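RagA protein (Porphyromonas gingivalis, PDB 6SLN) probably acts as a TonB-dependent outer-membrane receptor, a plugged beta-barrel that takes up its substrate across the membrane using energy relayed through TonB. Local coordinates at residues N752-A757 with G851-G856; Q123-G128 with D860-Y865; R928-K933 with A958-T963. All blocks are in the same frame, centred on the assembly; numbering follows the deposited sequence.

All three interactions lie in one region of the barrel wall, but with different burial. Interaction 1 is a surface contact, its centre about 30 Å from the chain's centre, whereas interaction 2 is partly buried and interaction 3 is buried, their centres about 16 and 18 Å from that point. Interactions 1 and 3 pair barrel strands; interaction 2 instead sets a plug-domain loop against the wall. Strand 857-873, which carries 860-865, neighbours 844-853 of interaction 1 on one edge and 921-937 of interaction 3 on the other. The chemistry changes accordingly: backbone bonds with an aromatic-glycine pair in interaction 1, amide, carboxylate and small residues in interaction 2, and charged groups backed by leucines in interaction 3.

Interaction 1. Residues N752-A757 with G851-G856; sequences NVYASA and GASWKG
Two neighbouring strands of the TonB-dependent receptor beta-barrel meet here in an antiparallel pairing, their short axes 4.7 Å apart at closest approach and running at 162° to each other. Y754 N gives its hydrogen to G851 O at 2.8 Å, nearly along the C=O axis, and S853 N reaches N752 O at 3.0 Å from above the carbonyl plane. Between these bonds V753 and A852 form a non-hydrogen-bonded pair, with their side chains on the same face of the sheet; the side chains of N752 and S853 lie on the other.

Y754 makes the largest side-chain contribution on its strand. From CB, the first torsion places CG in the crowded position between the backbone N and the carbonyl carbon (chi1 38°), and this folds the ring across the adjacent strand. CG and CD1 pass over the G851 carbonyl, whose O sits 3.1 Å from the mean plane of the Y754 ring and over its centre. Farther out, CE2 comes within 3.4 Å of G851 CA. That CA also makes a CH-pi contact, 3.8 Å from the Y754 ring centroid and 26° off the normal. An aromatic ring covering a cross-strand glycine in this way is the pairing known as aromatic rescue: G851 has no side chain, so the ring lies directly on its backbone. At the tip, OH passes beyond G851 to a hydrogen bond with D860 OD2 on the next strand, fixing the far end of the ring. Beside the tip, Y754 CE1 stands 4.0 Å from S853 OG, near the ring plane.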
ATOM      1  N   ASN A 752      -0.440  44.632  40.410  1.00 91.30           N
ATOM      2  CA  ASN A 752      -0.269  44.955  38.990  1.00 87.79           C
ATOM      3  C   ASN A 752      -1.502  44.462  38.223  1.00 86.69           C
ATOM      4  O   ASN A 752      -1.599  43.273  37.908  1.00 86.99           O
ATOM      5  CB  ASN A 752       1.003  44.344  38.422  1.00 86.44           C
ATOM      6  CG  ASN A 752       1.215  44.702  36.958  1.00 93.64           C
ATOM      7  OD1 ASN A 752       0.405  45.409  36.356  1.00100.75           O
ATOM      8  ND2 ASN A 752       2.310  44.209  36.374  1.00 89.23           N
ATOM      9  N   VAL A 753      -2.394  45.394  37.891  1.00 84.90           N
ATOM     10  CA  VAL A 753      -3.579  45.115  37.092  1.00 78.06           C
ATOM     11  C   VAL A 753      -3.322  45.627  35.686  1.00 76.41           C
ATOM     12  O   VAL A 753      -2.913  46.781  35.517  1.00 79.74           O
ATOM     13  CB  VAL A 753      -4.817  45.783  37.703  1.00 80.77           C
ATOM     14  CG1 VAL A 753      -6.062  45.279  37.032  1.00 82.74           C
ATOM     15  CG2 VAL A 753      -4.871  45.510  39.191  1.00 83.82           C
ATOM     16  N   TYR A 754      -3.569  44.777  34.679  1.00 72.94           N
ATOM     17  CA  TYR A 754      -3.316  45.117  33.283  1.00 74.51           C
ATOM     18  C   TYR A 754      -4.484  44.639  32.436  1.00 73.45           C
ATOM     19  O   TYR A 754      -5.170  43.670  32.781  1.00 76.97           O
ATOM     20  CB  TYR A 754      -2.013  44.489  32.750  1.00 77.86           C
ATOM     21  CG  TYR A 754      -1.778  43.094  33.272  1.00 85.14           C
ATOM     22  CD1 TYR A 754      -1.230  42.890  34.538  1.00 88.81           C
ATOM     23  CD2 TYR A 754      -2.123  41.983  32.517  1.00 88.17           C
ATOM     24  CE1 TYR A 754      -1.028  41.618  35.036  1.00 95.67           C
ATOM     25  CE2 TYR A 754      -1.919  40.699  33.003  1.00 94.29           C
ATOM     26  CZ  TYR A 754      -1.373  40.523  34.268  1.00 98.96           C
ATOM     27  OH  TYR A 754      -1.165  39.258  34.778  1.00 99.43           O
ATOM     28  N   ALA A 755      -4.703  45.333  31.319  1.00 68.89           N
ATOM     29  CA  ALA A 755      -5.842  45.086  30.446  1.00 60.14           C
ATOM     30  C   ALA A 755      -5.436  45.239  28.990  1.00 61.00           C
ATOM     31  O   ALA A 755      -4.615  46.093  28.632  1.00 53.72           O
ATOM     32  CB  ALA A 755      -7.001  46.037  30.748  1.00 54.84           C
ATOM     33  N   SER A 756      -6.025  44.403  28.155  1.00 59.10           N
ATOM     34  CA  SER A 756      -5.793  44.434  26.726  1.00 59.11           C
ATOM     35  C   SER A 756      -7.151  44.316  26.064  1.00 64.18           C
ATOM     36  O   SER A 756      -7.945  43.444  26.429  1.00 69.17           O
ATOM     37  CB  SER A 756      -4.859  43.301  26.300  1.00 59.76           C
ATOM     38  OG  SER A 756      -5.159  42.850  24.994  1.00 68.73           O
ATOM     39  N   ALA A 757      -7.437  45.214  25.134  1.00 61.81           N
ATOM     40  CA  ALA A 757      -8.693  45.222  24.406  1.00 63.46           C
ATOM     41  C   ALA A 757      -8.401  45.025  22.929  1.00 66.54           C
ATOM     42  O   ALA A 757      -7.266  45.158  22.473  1.00 76.65           O
ATOM     43  CB  ALA A 757      -9.463  46.528  24.641  1.00 67.85           C
ATOM     44  N   GLY A 851      -6.030  40.961  33.873  1.00 75.72           N
ATOM     45  CA  GLY A 851      -4.954  40.301  34.569  1.00 74.75           C
ATOM     46  C   GLY A 851      -4.471  41.048  35.788  1.00 76.76           C
ATOM     47  O   GLY A 851      -4.086  42.217  35.702  1.00 86.35           O
ATOM     48  N   ALA A 852      -4.496  40.385  36.934  1.00 71.09           N
ATOM     49  CA  ALA A 852      -3.902  40.910  38.152  1.00 75.56           C
ATOM     50  C   ALA A 852      -2.809  39.963  38.618  1.00 74.01           C
ATOM     51  O   ALA A 852      -2.935  38.738  38.499  1.00 74.59           O
ATOM     52  CB  ALA A 852      -4.942  41.094  39.267  1.00 78.38           C
ATOM     53  N   SER A 853      -1.730  40.538  39.122  1.00 72.49           N
ATOM     54  CA  SER A 853      -0.683  39.782  39.781  1.00 76.77           C
ATOM     55  C   SER A 853      -0.465  40.395  41.151  1.00 84.00           C
ATOM     56  O   SER A 853      -0.275  41.612  41.267  1.00 77.56           O
ATOM     57  CB  SER A 853       0.611  39.789  38.978  1.00 76.25           C
ATOM     58  OG  SER A 853       0.904  41.098  38.539  1.00 84.69           O
ATOM     59  N   TRP A 854      -0.527  39.553  42.183  1.00 87.77           N
ATOM     60  CA  TRP A 854      -0.192  39.975  43.533  1.00 91.52           C
ATOM     61  C   TRP A 854       1.307  39.907  43.749  1.00 97.56           C
ATOM     62  O   TRP A 854       2.077  40.390  42.916  1.00112.01           O
ATOM     63  CB  TRP A 854      -0.901  39.119  44.567  1.00 94.16           C
ATOM     64  CG  TRP A 854      -1.249  39.948  45.713  1.00103.69           C
ATOM     65  CD1 TRP A 854      -1.587  41.264  45.683  1.00105.51           C
ATOM     66  CD2 TRP A 854      -1.262  39.558  47.084  1.00108.33           C
ATOM     67  NE1 TRP A 854      -1.825  41.718  46.951  1.00106.64           N
ATOM     68  CE2 TRP A 854      -1.634  40.688  47.831  1.00109.36           C
ATOM     69  CE3 TRP A 854      -1.005  38.360  47.753  1.00109.44           C
ATOM     70  CZ2 TRP A 854      -1.759  40.655  49.212  1.00113.68           C
ATOM     71  CZ3 TRP A 854      -1.127  38.332  49.125  1.00110.70           C
ATOM     72  CH2 TRP A 854      -1.501  39.470  49.840  1.00112.92           C
ATOM     73  N   LYS A 855       1.741  39.311  44.854  1.00 89.82           N
ATOM     74  CA  LYS A 855       3.150  38.970  45.008  1.00 91.65           C
ATOM     75  C   LYS A 855       3.280  37.475  44.717  1.00 89.91           C
ATOM     76  O   LYS A 855       3.310  36.630  45.608  1.00 94.03           O
ATOM     77  CB  LYS A 855       3.669  39.355  46.391  1.00 97.88           C
ATOM     78  CG  LYS A 855       5.167  39.720  46.397  1.00101.48           C
ATOM     79  CD  LYS A 855       5.548  40.714  47.508  1.00101.20           C
ATOM     80  CE  LYS A 855       7.075  40.848  47.657  1.00 95.73           C
ATOM     81  NZ  LYS A 855       7.556  40.561  49.059  1.00 91.54           N
ATOM     82  N   GLY A 856       3.340  37.154  43.429  1.00 84.37           N
ATOM     83  CA  GLY A 856       3.430  35.785  42.986  1.00 80.14           C
ATOM     84  C   GLY A 856       2.103  35.158  42.640  1.00 79.31           C
ATOM     85  O   GLY A 856       2.084  34.115  41.978  1.00 81.14           O
TER

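Interaction 2. Residues Q123-G128 with D860-Y865; sequences QGQVAG and DADFAY
D862 OD2 is the focus of the polar part of this contact: it has one clear hydrogen bond, from S849 OG on the adjoining barrel strand, and the Q125 amide is its second close neighbour, with Q125 NE2 3.1 Å from D862 OD2. The other carboxylate oxygen, OD1, receives a weak hydrogen bond from N931 ND2, so strands on either side of 857-873 both attend to the group. D862 points its CB toward the plug, CG lying anti to the carbonyl carbon. Q125 arrives at about a right angle after a bend at chi2, and its amide plane is turned 55° from the carboxylate plane.

Two residues along the strand, the contact becomes a close backbone approach. G124 CA and A864 CA are only 4.0 Å apart, and A864 CB lies 3.4 Å from G124 CA. The same methyl is also 3.4 Å from Q123 O. G124 adopts a positive phi (84°), and having no side chain it lets the loop settle onto the alanine. Q123, with CG anti to its backbone N, runs extended past A864, and its amide bonds elsewhere: OE1 to K930 NZ on strand 921-937, NE2 to V131 O.

This is the plug domain resting on the inner barrel wall. Small residues set the spacing, while the clear hydrogen bonds of these polar groups go to neighbours such as S849 and K930, so here the loop meets the wall through side chains and small residues, without strand pairing.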
ATOM      1  N   GLN A 123      -7.876  33.337  19.111  1.00 61.13           N
ATOM      2  CA  GLN A 123      -9.219  33.895  19.076  1.00 52.10           C
ATOM      3  C   GLN A 123      -9.348  35.002  20.102  1.00 52.61           C
ATOM      4  O   GLN A 123      -9.128  34.779  21.296  1.00 61.50           O
ATOM      5  CB  GLN A 123     -10.247  32.812  19.341  1.00 47.23           C
ATOM      6  CG  GLN A 123     -11.597  33.175  18.827  1.00 47.82           C
ATOM      7  CD  GLN A 123     -12.662  32.228  19.301  1.00 55.17           C
ATOM      8  OE1 GLN A 123     -12.716  31.887  20.481  1.00 67.33           O
ATOM      9  NE2 GLN A 123     -13.516  31.785  18.383  1.00 51.81           N
ATOM     10  N   GLY A 124      -9.672  36.202  19.629  1.00 51.37           N
ATOM     11  CA  GLY A 124      -9.809  37.358  20.485  1.00 47.40           C
ATOM     12  C   GLY A 124      -8.533  38.098  20.814  1.00 50.09           C
ATOM     13  O   GLY A 124      -8.591  39.067  21.578  1.00 59.87           O
ATOM     14  N   GLN A 125      -7.387  37.701  20.252  1.00 44.26           N
ATOM     15  CA  GLN A 125      -6.101  38.253  20.665  1.00 55.63           C
ATOM     16  C   GLN A 125      -5.518  39.269  19.686  1.00 59.30           C
ATOM     17  O   GLN A 125      -4.694  40.102  20.090  1.00 52.89           O
ATOM     18  CB  GLN A 125      -5.088  37.118  20.876  1.00 58.42           C
ATOM     19  CG  GLN A 125      -5.456  36.146  21.991  1.00 51.21           C
ATOM     20  CD  GLN A 125      -5.607  36.837  23.327  1.00 59.26           C
ATOM     21  OE1 GLN A 125      -4.709  37.547  23.776  1.00 61.30           O
ATOM     22  NE2 GLN A 125      -6.750  36.634  23.973  1.00 69.54           N
ATOM     23  N   VAL A 126      -5.911  39.233  18.418  1.00 61.21           N
ATOM     24  CA  VAL A 126      -5.343  40.133  17.424  1.00 62.37           C
ATOM     25  C   VAL A 126      -6.462  40.817  16.647  1.00 57.90           C
ATOM     26  O   VAL A 126      -7.308  40.147  16.045  1.00 58.94           O
ATOM     27  CB  VAL A 126      -4.399  39.389  16.469  1.00 70.26           C
ATOM     28  CG1 VAL A 126      -3.851  40.346  15.425  1.00 75.07           C
ATOM     29  CG2 VAL A 126      -3.266  38.746  17.242  1.00 70.76           C
ATOM     30  N   ALA A 127      -6.443  42.148  16.637  1.00 57.56           N
ATOM     31  CA  ALA A 127      -7.446  42.931  15.920  1.00 56.24           C
ATOM     32  C   ALA A 127      -7.452  42.577  14.439  1.00 57.47           C
ATOM     33  O   ALA A 127      -6.409  42.612  13.784  1.00 58.48           O
ATOM     34  CB  ALA A 127      -7.171  44.428  16.102  1.00 51.44           C
ATOM     35  N   GLY A 128      -8.627  42.233  13.919  1.00 53.21           N
ATOM     36  CA  GLY A 128      -8.795  41.938  12.518  1.00 42.92           C
ATOM     37  C   GLY A 128      -8.618  40.484  12.143  1.00 48.95           C
ATOM     38  O   GLY A 128      -8.847  40.128  10.976  1.00 50.35           O
ATOM     39  N   ASP A 860      -5.313  35.517  35.252  1.00 71.43           N
ATOM     40  CA  ASP A 860      -5.406  36.035  33.894  1.00 73.88           C
ATOM     41  C   ASP A 860      -6.638  35.473  33.204  1.00 67.32           C
ATOM     42  O   ASP A 860      -6.855  34.256  33.196  1.00 67.55           O
ATOM     43  CB  ASP A 860      -4.147  35.716  33.088  1.00 76.18           C
ATOM     44  CG  ASP A 860      -3.042  36.709  33.348  1.00 85.39           C
ATOM     45  OD1 ASP A 860      -2.845  37.618  32.513  1.00 89.06           O
ATOM     46  OD2 ASP A 860      -2.397  36.603  34.411  1.00 90.27           O
ATOM     47  N   ALA A 861      -7.441  36.366  32.638  1.00 65.69           N
ATOM     48  CA  ALA A 861      -8.640  36.007  31.900  1.00 68.36           C
ATOM     49  C   ALA A 861      -8.476  36.491  30.470  1.00 73.75           C
ATOM     50  O   ALA A 861      -8.121  37.651  30.236  1.00 74.28           O
ATOM     51  CB  ALA A 861      -9.893  36.619  32.532  1.00 69.66           C
ATOM     52  N   ASP A 862      -8.708  35.600  29.520  1.00 77.02           N
ATOM     53  CA  ASP A 862      -8.681  35.935  28.105  1.00 76.17           C
ATOM     54  C   ASP A 862     -10.092  35.731  27.564  1.00 70.62           C
ATOM     55  O   ASP A 862     -10.604  34.606  27.552  1.00 68.47           O
ATOM     56  CB  ASP A 862      -7.646  35.086  27.367  1.00 76.69           C
ATOM     57  CG  ASP A 862      -6.221  35.541  27.638  1.00 84.42           C
ATOM     58  OD1 ASP A 862      -5.671  35.176  28.695  1.00 90.42           O
ATOM     59  OD2 ASP A 862      -5.648  36.265  26.800  1.00 89.75           O
ATOM     60  N   PHE A 863     -10.728  36.824  27.153  1.00 64.78           N
ATOM     61  CA  PHE A 863     -12.030  36.790  26.509  1.00 63.67           C
ATOM     62  C   PHE A 863     -11.905  37.062  25.018  1.00 62.13           C
ATOM     63  O   PHE A 863     -10.958  37.697  24.547  1.00 57.34           O
ATOM     64  CB  PHE A 863     -12.980  37.833  27.079  1.00 63.19           C
ATOM     65  CG  PHE A 863     -13.330  37.638  28.500  1.00 61.29           C
ATOM     66  CD1 PHE A 863     -12.456  38.021  29.495  1.00 58.98           C
ATOM     67  CD2 PHE A 863     -14.568  37.141  28.844  1.00 59.83           C
ATOM     68  CE1 PHE A 863     -12.799  37.881  30.803  1.00 59.81           C
ATOM     69  CE2 PHE A 863     -14.915  36.991  30.148  1.00 56.48           C
ATOM     70  CZ  PHE A 863     -14.028  37.359  31.134  1.00 59.38           C
ATOM     71  N   ALA A 864     -12.932  36.625  24.297  1.00 60.24           N
ATOM     72  CA  ALA A 864     -13.032  36.763  22.856  1.00 55.31           C
ATOM     73  C   ALA A 864     -14.508  36.741  22.485  1.00 53.55           C
ATOM     74  O   ALA A 864     -15.320  36.093  23.155  1.00 47.94           O
ATOM     75  CB  ALA A 864     -12.274  35.637  22.141  1.00 42.37           C
ATOM     76  N   TYR A 865     -14.859  37.445  21.412  1.00 52.58           N
ATOM     77  CA  TYR A 865     -16.252  37.434  20.994  1.00 56.39           C
ATOM     78  C   TYR A 865     -16.382  37.489  19.474  1.00 61.95           C
ATOM     79  O   TYR A 865     -15.478  37.923  18.746  1.00 57.86           O
ATOM     80  CB  TYR A 865     -17.042  38.578  21.638  1.00 52.74           C
ATOM     81  CG  TYR A 865     -16.428  39.941  21.470  1.00 51.75           C
ATOM     82  CD1 TYR A 865     -15.491  40.414  22.376  1.00 54.31           C
ATOM     83  CD2 TYR A 865     -16.809  40.768  20.427  1.00 55.85           C
ATOM     84  CE1 TYR A 865     -14.934  41.668  22.234  1.00 57.89           C
ATOM     85  CE2 TYR A 865     -16.259  42.028  20.275  1.00 57.71           C
ATOM     86  CZ  TYR A 865     -15.327  42.471  21.182  1.00 59.39           C
ATOM     87  OH  TYR A 865     -14.776  43.712  21.021  1.00 60.63           O
TER

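Interaction 3. Residues R928-K933 with A958-T963; sequences RLKNLK and ARNLLT
The backbones run antiparallel, at 151° with short axes 4.9 Å apart, but this ladder of the barrel wall is interrupted where the partner strand turns a corner at R959 and N960; K930 and N931 form a classic beta bulge against D862 of strand 857-873, on the far edge. On one side of the corner A958 N meets L932 O at 2.9 Å; on the other, L929 N bonds L962 O, also at 2.9 Å. At the corner itself, N960 N approaches K930 O from above the carbonyl plane at 3.1 Å.

The wall's two faces differ sharply. L929, L932 and L962 share one; L961 reaches in alongside, its CD2 3.6 Å from L932 CD2. R928 and R959 lie on the other, R959 in a salt bridge with D120 of the plug. K930 starts away from the partner and bends back, bringing NZ onto a lone pair of N960 OD1 at 3.1 Å; Q123 OE1 of the plug is the nearer partner of the same NZ. R928, salt-bridged to D971 and E973, lies side by side with T963 and grips it side-on: T963 OG1 lies in the guanidinium plane, 2.9 Å from R928 NE and 3.2 Å from R928 NH2.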
ATOM      1  N   ARG A 928     -16.919  34.282  24.702  1.00 58.37           N
ATOM      2  CA  ARG A 928     -16.348  33.106  25.336  1.00 52.01           C
ATOM      3  C   ARG A 928     -15.201  33.528  26.238  1.00 55.92           C
ATOM      4  O   ARG A 928     -14.262  34.195  25.789  1.00 62.15           O
ATOM      5  CB  ARG A 928     -15.871  32.097  24.298  1.00 47.71           C
ATOM      6  CG  ARG A 928     -15.912  30.665  24.796  1.00 49.41           C
ATOM      7  CD  ARG A 928     -16.128  29.730  23.620  1.00 53.49           C
ATOM      8  NE  ARG A 928     -17.454  29.139  23.626  1.00 60.94           N
ATOM      9  CZ  ARG A 928     -17.974  28.432  22.630  1.00 56.02           C
ATOM     10  NH1 ARG A 928     -17.277  28.226  21.522  1.00 38.45           N
ATOM     11  NH2 ARG A 928     -19.203  27.927  22.752  1.00 63.72           N
ATOM     12  N   LEU A 929     -15.291  33.163  27.508  1.00 54.61           N
ATOM     13  CA  LEU A 929     -14.132  33.216  28.387  1.00 51.10           C
ATOM     14  C   LEU A 929     -13.205  32.113  27.917  1.00 48.12           C
ATOM     15  O   LEU A 929     -13.409  30.944  28.237  1.00 57.24           O
ATOM     16  CB  LEU A 929     -14.545  33.031  29.842  1.00 48.21           C
ATOM     17  CG  LEU A 929     -13.416  33.032  30.865  1.00 57.67           C
ATOM     18  CD1 LEU A 929     -12.483  34.208  30.635  1.00 60.08           C
ATOM     19  CD2 LEU A 929     -13.972  33.051  32.284  1.00 60.53           C
ATOM     20  N   LYS A 930     -12.213  32.468  27.100  1.00 54.40           N
ATOM     21  CA  LYS A 930     -11.369  31.449  26.482  1.00 50.35           C
ATOM     22  C   LYS A 930     -10.371  30.871  27.469  1.00 50.44           C
ATOM     23  O   LYS A 930     -10.131  29.662  27.478  1.00 53.25           O
ATOM     24  CB  LYS A 930     -10.640  32.026  25.277  1.00 41.41           C
ATOM     25  CG  LYS A 930     -11.506  32.169  24.067  1.00 49.14           C
ATOM     26  CD  LYS A 930     -10.868  31.494  22.880  1.00 50.87           C
ATOM     27  CE  LYS A 930     -11.246  30.017  22.796  1.00 52.97           C
ATOM     28  NZ  LYS A 930     -12.603  29.831  22.221  1.00 73.91           N
ATOM     29  N   ASN A 931      -9.809  31.705  28.326  1.00 51.27           N
ATOM     30  CA  ASN A 931      -8.751  31.263  29.211  1.00 55.99           C
ATOM     31  C   ASN A 931      -8.913  31.965  30.547  1.00 64.67           C
ATOM     32  O   ASN A 931      -9.090  33.185  30.595  1.00 71.56           O
ATOM     33  CB  ASN A 931      -7.380  31.568  28.588  1.00 59.27           C
ATOM     34  CG  ASN A 931      -6.226  31.154  29.469  1.00 58.95           C
ATOM     35  OD1 ASN A 931      -5.788  30.011  29.429  1.00 58.79           O
ATOM     36  ND2 ASN A 931      -5.713  32.093  30.260  1.00 64.08           N
ATOM     37  N   LEU A 932      -8.888  31.188  31.620  1.00 67.35           N
ATOM     38  CA  LEU A 932      -8.799  31.715  32.973  1.00 57.02           C
ATOM     39  C   LEU A 932      -7.719  30.917  33.682  1.00 59.27           C
ATOM     40  O   LEU A 932      -7.703  29.681  33.608  1.00 54.30           O
ATOM     41  CB  LEU A 932     -10.143  31.623  33.702  1.00 45.89           C
ATOM     42  CG  LEU A 932     -10.273  32.349  35.045  1.00 51.71           C
ATOM     43  CD1 LEU A 932     -10.208  33.862  34.898  1.00 48.12           C
ATOM     44  CD2 LEU A 932     -11.569  31.925  35.706  1.00 47.44           C
ATOM     45  N   LYS A 933      -6.785  31.611  34.321  1.00 60.23           N
ATOM     46  CA  LYS A 933      -5.653  30.919  34.921  1.00 67.93           C
ATOM     47  C   LYS A 933      -5.251  31.611  36.210  1.00 73.92           C
ATOM     48  O   LYS A 933      -4.936  32.804  36.215  1.00 80.29           O
ATOM     49  CB  LYS A 933      -4.467  30.845  33.953  1.00 68.91           C
ATOM     50  CG  LYS A 933      -3.228  30.180  34.536  1.00 64.95           C
ATOM     51  CD  LYS A 933      -2.013  30.376  33.645  1.00 62.54           C
ATOM     52  CE  LYS A 933      -1.810  29.203  32.708  1.00 71.53           C
ATOM     53  NZ  LYS A 933      -0.379  29.032  32.292  1.00 76.76           N
ATOM     54  N   ALA A 958      -8.632  26.976  33.262  1.00 56.87           N
ATOM     55  CA  ALA A 958      -9.851  26.581  32.571  1.00 58.05           C
ATOM     56  C   ALA A 958      -9.849  27.146  31.152  1.00 60.02           C
ATOM     57  O   ALA A 958      -9.412  28.282  30.927  1.00 62.31           O
ATOM     58  CB  ALA A 958     -11.094  27.069  33.331  1.00 57.95           C
ATOM     59  N   ARG A 959     -10.328  26.358  30.190  1.00 57.66           N
ATOM     60  CA  ARG A 959     -10.517  26.823  28.816  1.00 53.95           C
ATOM     61  C   ARG A 959     -11.993  26.721  28.465  1.00 56.02           C
ATOM     62  O   ARG A 959     -12.620  25.686  28.727  1.00 52.33           O
ATOM     63  CB  ARG A 959      -9.692  26.025  27.788  1.00 40.63           C
ATOM     64  CG  ARG A 959      -9.865  26.557  26.339  1.00 45.10           C
ATOM     65  CD  ARG A 959      -9.114  25.732  25.253  1.00 44.22           C
ATOM     66  NE  ARG A 959     -10.008  24.763  24.636  1.00 46.99           N
ATOM     67  CZ  ARG A 959     -10.508  24.881  23.415  1.00 49.57           C
ATOM     68  NH1 ARG A 959     -10.168  25.924  22.688  1.00 60.03           N
ATOM     69  NH2 ARG A 959     -11.341  23.962  22.923  1.00 45.56           N
ATOM     70  N   ASN A 960     -12.532  27.792  27.860  1.00 50.95           N
ATOM     71  CA  ASN A 960     -13.959  27.897  27.522  1.00 47.45           C
ATOM     72  C   ASN A 960     -14.850  27.698  28.750  1.00 49.32           C
ATOM     73  O   ASN A 960     -15.909  27.070  28.676  1.00 49.55           O
ATOM     74  CB  ASN A 960     -14.342  26.917  26.413  1.00 50.58           C
ATOM     75  CG  ASN A 960     -13.776  27.305  25.062  1.00 48.56           C
ATOM     76  OD1 ASN A 960     -13.351  28.443  24.855  1.00 50.13           O
ATOM     77  ND2 ASN A 960     -13.766  26.353  24.133  1.00 43.62           N
ATOM     78  N   LEU A 961     -14.414  28.244  29.888  1.00 52.88           N
ATOM     79  CA  LEU A 961     -15.164  28.128  31.136  1.00 55.49           C
ATOM     80  C   LEU A 961     -16.608  28.609  30.998  1.00 61.63           C
ATOM     81  O   LEU A 961     -17.520  28.012  31.582  1.00 55.80           O
ATOM     82  CB  LEU A 961     -14.449  28.919  32.229  1.00 56.86           C
ATOM     83  CG  LEU A 961     -14.990  28.880  33.648  1.00 61.06           C
ATOM     84  CD1 LEU A 961     -15.145  27.442  34.122  1.00 67.35           C
ATOM     85  CD2 LEU A 961     -14.045  29.644  34.554  1.00 59.53           C
ATOM     86  N   LEU A 962     -16.836  29.694  30.247  1.00 64.03           N
ATOM     87  CA  LEU A 962     -18.177  30.233  30.057  1.00 66.74           C
ATOM     88  C   LEU A 962     -18.382  30.686  28.622  1.00 69.12           C
ATOM     89  O   LEU A 962     -17.495  31.295  28.018  1.00 66.65           O
ATOM     90  CB  LEU A 962     -18.473  31.440  30.967  1.00 64.77           C
ATOM     91  CG  LEU A 962     -18.168  31.425  32.463  1.00 70.37           C
ATOM     92  CD1 LEU A 962     -17.946  32.850  32.952  1.00 65.72           C
ATOM     93  CD2 LEU A 962     -19.273  30.730  33.273  1.00 72.11           C
ATOM     94  N   THR A 963     -19.576  30.417  28.101  1.00 65.97           N
ATOM     95  CA  THR A 963     -20.067  31.024  26.877  1.00 51.87           C
ATOM     96  C   THR A 963     -21.285  31.877  27.214  1.00 58.56           C
ATOM     97  O   THR A 963     -22.030  31.585  28.149  1.00 63.69           O
ATOM     98  CB  THR A 963     -20.426  29.967  25.823  1.00 48.92           C
ATOM     99  OG1 THR A 963     -19.409  28.958  25.792  1.00 50.87           O
ATOM    100  CG2 THR A 963     -20.540  30.605  24.423  1.00 42.99           C
TER